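PDB 4J3Z: mandelate racemase/muconate lactonizing enzyme from Jannaschia sp., which belongs to the enolase superfamily and probably catalyses a metal-assisted isomerase-type reaction on a carboxylate substrate. Local coordinates for residues D5-F10 against V27-D32; T60-G65 against R76-S81. All coordinates share one frame; numbering follows the deposited sequence.

Contact 1: residues D5-F10 against V27-D32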
# COMPACT_ATOMS: atom_id res chain seq x y z
N ASP D 5 -2.78 51.07 1.34
CA ASP D 5 -1.82 52.18 1.25
C ASP D 5 -0.66 52.07 2.24
O ASP D 5 0.47 51.81 1.82
CB ASP D 5 -2.54 53.53 1.38
CG ASP D 5 -1.73 54.68 0.81
OD1 ASP D 5 -0.55 54.49 0.43
OD2 ASP D 5 -2.27 55.80 0.73
N THR D 6 -0.94 52.27 3.53
CA THR D 6 0.12 52.30 4.55
C THR D 6 -0.01 51.20 5.61
O THR D 6 -1.10 50.65 5.83
CB THR D 6 0.19 53.64 5.31
OG1 THR D 6 -0.93 53.75 6.20
CG2 THR D 6 0.24 54.86 4.35
N LEU D 7 1.11 50.91 6.25
CA LEU D 7 1.18 49.91 7.29
C LEU D 7 1.88 50.45 8.53
O LEU D 7 2.96 51.04 8.46
CB LEU D 7 1.91 48.67 6.76
CG LEU D 7 2.24 47.55 7.75
CD1 LEU D 7 0.99 46.95 8.36
CD2 LEU D 7 3.08 46.49 7.05
N ASP D 8 1.25 50.25 9.68
CA ASP D 8 1.91 50.49 10.96
C ASP D 8 1.98 49.17 11.68
O ASP D 8 1.00 48.43 11.71
CB ASP D 8 1.16 51.54 11.77
CG ASP D 8 0.95 52.83 11.01
OD1 ASP D 8 1.81 53.20 10.16
OD2 ASP D 8 -0.08 53.49 11.25
N ILE D 9 3.15 48.87 12.22
CA ILE D 9 3.39 47.62 12.95
C ILE D 9 3.60 47.98 14.42
O ILE D 9 4.33 48.93 14.72
CB ILE D 9 4.62 46.84 12.41
CG1 ILE D 9 4.48 46.58 10.90
CG2 ILE D 9 4.83 45.54 13.17
CD1 ILE D 9 5.65 45.83 10.29
N PHE D 10 2.95 47.21 15.30
CA PHE D 10 3.08 47.37 16.76
C PHE D 10 3.69 46.12 17.39
O PHE D 10 3.18 45.00 17.23
CB PHE D 10 1.70 47.62 17.41
CG PHE D 10 1.07 48.93 17.02
CD1 PHE D 10 1.38 50.11 17.70
CD2 PHE D 10 0.14 48.99 15.98
CE1 PHE D 10 0.79 51.31 17.35
CE2 PHE D 10 -0.45 50.20 15.62
CZ PHE D 10 -0.12 51.36 16.31
N VAL D 27 -0.36 44.28 13.18
CA VAL D 27 -0.32 45.16 12.01
C VAL D 27 -1.65 45.92 11.85
O VAL D 27 -2.73 45.36 12.09
CB VAL D 27 0.03 44.39 10.71
CG1 VAL D 27 1.28 43.53 10.89
CG2 VAL D 27 -1.14 43.54 10.21
N ARG D 28 -1.57 47.19 11.48
CA ARG D 28 -2.76 47.97 11.16
C ARG D 28 -2.60 48.62 9.78
O ARG D 28 -1.84 49.57 9.62
CB ARG D 28 -3.01 49.04 12.22
CG ARG D 28 -4.27 49.86 12.01
CD ARG D 28 -4.08 51.25 12.59
NE ARG D 28 -4.72 51.39 13.88
CZ ARG D 28 -4.23 52.07 14.92
NH1 ARG D 28 -3.05 52.67 14.83
NH2 ARG D 28 -4.93 52.12 16.05
N VAL D 29 -3.31 48.07 8.79
CA VAL D 29 -3.27 48.56 7.41
C VAL D 29 -4.37 49.60 7.17
O VAL D 29 -5.53 49.36 7.51
CB VAL D 29 -3.45 47.40 6.40
CG1 VAL D 29 -3.50 47.92 4.97
CG2 VAL D 29 -2.33 46.38 6.55
N THR D 30 -4.00 50.74 6.58
CA THR D 30 -4.95 51.78 6.14
C THR D 30 -5.09 51.80 4.62
O THR D 30 -4.11 51.63 3.88
CB THR D 30 -4.51 53.20 6.62
OG1 THR D 30 -4.44 53.23 8.04
CG2 THR D 30 -5.50 54.28 6.17
N THR D 31 -6.31 52.02 4.14
CA THR D 31 -6.59 52.07 2.71
C THR D 31 -6.37 53.47 2.16
O THR D 31 -6.14 54.41 2.92
CB THR D 31 -8.04 51.64 2.40
OG1 THR D 31 -8.94 52.38 3.23
CG2 THR D 31 -8.22 50.16 2.64
N ASP D 32 -6.44 53.61 0.84
CA ASP D 32 -6.42 54.94 0.22
C ASP D 32 -7.63 55.78 0.66
O ASP D 32 -7.49 56.99 0.91
CB ASP D 32 -6.29 54.86 -1.31
CG ASP D 32 -7.43 54.09 -2.00
OD1 ASP D 32 -8.23 53.40 -1.33
OD2 ASP D 32 -7.52 54.17 -3.24
O HOH W 1 -2.20 52.12 8.77
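The F10 ring meets R28 at its edge: NH1 lies near the ring plane, 3.5 Å from CZ, and ring and guanidinium planes stand 89° apart, so this is no stacked cation-pi pair. R28 reaches that edge with a chain bent at chi3 (-101°), and its NH2 forms a salt bridge with D371. F10 also packs on A374 of helix 371-376. Beneath these groups, D5-F10 and V27-D32 pair as the antiparallel arms of a hairpin. D8 and R28 exchange two backbone bonds, the shorter from R28 N to D8 O at 2.9 Å. At T30 the register slips: its carbonyl O accepts from both D5 N (2.9 Å) and T6 N (3.3 Å), a classic beta bulge. On the face shared by L7, I9, V27 and V29, L7 CD1 packs against V27 CB at 3.6 Å and V29 CG2 at 3.8 Å, with helices 48-62 and 89-109 covering that side. On the other face one water joins T6 OG1, T30 OG1 and R28 O, to which it donates at 2.7 Å. The chemistry is thus divided: an apolar face lies against helices, with L7, V27 and V29 buried, while the opposite one carries hydroxyls, water and charge.

Contact 2: residues T60-G65 against R76-S81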
# COMPACT_ATOMS: atom_id res chain seq x y z
N THR D 60 4.84 45.80 1.03
CA THR D 60 5.29 46.69 -0.04
C THR D 60 5.42 45.97 -1.39
O THR D 60 5.01 46.48 -2.44
CB THR D 60 6.63 47.36 0.34
OG1 THR D 60 6.46 48.11 1.56
CG2 THR D 60 7.14 48.31 -0.76
N ARG D 61 5.97 44.75 -1.34
CA ARG D 61 6.30 44.02 -2.56
C ARG D 61 5.11 43.33 -3.25
O ARG D 61 5.19 43.07 -4.45
CB ARG D 61 7.41 43.01 -2.26
CG ARG D 61 8.19 42.55 -3.47
CD ARG D 61 9.24 41.53 -3.08
NE ARG D 61 10.23 42.07 -2.15
CZ ARG D 61 11.27 42.83 -2.50
NH1 ARG D 61 11.47 43.15 -3.78
NH2 ARG D 61 12.10 43.27 -1.58
N HIS D 62 4.03 43.05 -2.52
CA HIS D 62 2.88 42.31 -3.07
C HIS D 62 1.50 42.90 -2.80
O HIS D 62 0.52 42.46 -3.42
CB HIS D 62 2.83 40.87 -2.52
CG HIS D 62 4.15 40.18 -2.45
ND1 HIS D 62 4.79 39.68 -3.56
CD2 HIS D 62 4.92 39.86 -1.38
CE1 HIS D 62 5.92 39.10 -3.18
NE2 HIS D 62 6.01 39.18 -1.86
N MET D 63 1.38 43.83 -1.86
CA MET D 63 0.05 44.17 -1.34
C MET D 63 -0.39 45.61 -1.50
O MET D 63 -1.55 45.87 -1.79
CB MET D 63 -0.07 43.71 0.12
CG MET D 63 0.14 42.22 0.28
SD MET D 63 -0.12 41.63 1.96
CE MET D 63 -1.88 41.95 2.16
N ARG D 64 0.53 46.56 -1.34
CA ARG D 64 0.21 47.96 -1.58
C ARG D 64 -0.38 48.16 -2.98
O ARG D 64 0.07 47.52 -3.94
CB ARG D 64 1.47 48.81 -1.40
CG ARG D 64 1.17 50.28 -1.25
CD ARG D 64 2.39 51.09 -0.86
NE ARG D 64 2.01 52.49 -0.86
CZ ARG D 64 2.39 53.39 -1.76
NH1 ARG D 64 3.20 53.07 -2.76
NH2 ARG D 64 1.97 54.65 -1.64
N GLY D 65 -1.37 49.03 -3.10
CA GLY D 65 -2.02 49.33 -4.38
C GLY D 65 -2.98 48.25 -4.86
O GLY D 65 -3.24 48.14 -6.06
N ARG D 76 -1.15 33.99 -3.29
CA ARG D 76 -0.28 33.38 -4.32
C ARG D 76 1.04 34.15 -4.49
O ARG D 76 2.11 33.55 -4.40
CB ARG D 76 -1.01 33.27 -5.66
CG ARG D 76 -2.08 32.19 -5.78
CD ARG D 76 -1.66 30.79 -5.34
NE ARG D 76 -0.36 30.40 -5.85
CZ ARG D 76 0.18 29.18 -5.76
NH1 ARG D 76 -0.46 28.18 -5.17
NH2 ARG D 76 1.39 28.96 -6.28
N ARG D 77 0.96 35.46 -4.73
CA ARG D 77 2.14 36.33 -4.78
C ARG D 77 3.05 36.11 -3.56
O ARG D 77 4.26 35.93 -3.70
CB ARG D 77 1.72 37.81 -4.83
CG ARG D 77 1.38 38.39 -6.20
CD ARG D 77 1.36 39.92 -6.14
NE ARG D 77 0.45 40.52 -7.13
CZ ARG D 77 -0.08 41.74 -7.05
NH1 ARG D 77 0.18 42.55 -6.03
NH2 ARG D 77 -0.90 42.16 -8.01
N ALA D 78 2.46 36.11 -2.36
CA ALA D 78 3.24 36.04 -1.13
C ALA D 78 3.82 34.65 -0.88
O ALA D 78 4.86 34.53 -0.23
CB ALA D 78 2.42 36.52 0.06
N HIS D 79 3.14 33.62 -1.39
CA HIS D 79 3.61 32.23 -1.36
C HIS D 79 4.74 32.05 -2.36
O HIS D 79 5.75 31.41 -2.06
CB HIS D 79 2.44 31.30 -1.70
CG HIS D 79 2.78 29.83 -1.70
ND1 HIS D 79 2.97 29.11 -0.54
CD2 HIS D 79 2.91 28.95 -2.72
CE1 HIS D 79 3.22 27.85 -0.84
NE2 HIS D 79 3.18 27.72 -2.16
N SER D 80 4.57 32.63 -3.54
CA SER D 80 5.52 32.49 -4.64
C SER D 80 6.69 33.49 -4.61
O SER D 80 7.60 33.40 -5.42
CB SER D 80 4.79 32.61 -5.97
OG SER D 80 3.64 31.77 -6.02
N SER D 81 6.67 34.42 -3.65
CA SER D 81 7.69 35.48 -3.57
C SER D 81 9.12 34.98 -3.73
O SER D 81 9.48 33.91 -3.21
CB SER D 81 7.56 36.25 -2.25
OG SER D 81 8.42 37.38 -2.25
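With CG anti to the carbonyl carbon (chi1 -42°) and the ring turned to chi2 -76°, H62 sends its imidazole across to the helical turn R76-S80. R77 has the same kind of first torsion, and its chain, extended from CG to NE, runs past H62 in the opposite direction. Its NH1 thereby comes to the H62 carbonyl O at 2.6 Å, a weak hydrogen bond bent to 126° at the hydrogen, while NH2 makes a salt bridge with E66. The imidazole itself is sandwiched. A78 CA makes a CH-pi contact over one face, 4.3 Å from the ring centroid, and R61 CB sits over the centre of the opposite face. S81 OG lies in the ring plane, 3.0 Å from H62 NE2. The hydroxyl has a hydrogen bond to the G45 carbonyl of the second subunit. Replacing H62 by an alanine would probably open a gap between R61 and A78 and leave S81 without the imidazole edge beside it. The contact joins the C-terminal part of helix 48-62 to that of helix 71-80. A78 continues inward onto F92 and F95 of helix 89-109, on which M63 also packs, against L98 and C102, while R61 and S81 pack on L384 of the second subunit.

How the contacts relate
Contact 1 closes along the chain before contact 2 opens, and their centres lie 15 Å apart. They meet directly through a salt bridge, D5 OD1 to R64 NH2 at 3.3 Å, which ties the bulged end of the hairpin to the residues following helix 48-62. A common neighbour links them further: L98 of helix 89-109 touches L7 and V27 of contact 1 and M63 of contact 2. Together they illustrate how the N-terminal alpha+beta domain of this family is assembled, sheet against helices. In this superfamily the active site lies at the C-terminal ends of the barrel strands, capped by the N-terminal domain; contact 1 meets the C-terminal part of the chain through R28 and D371, whereas contact 2 borders two neighbouring subunits, chiefly the second.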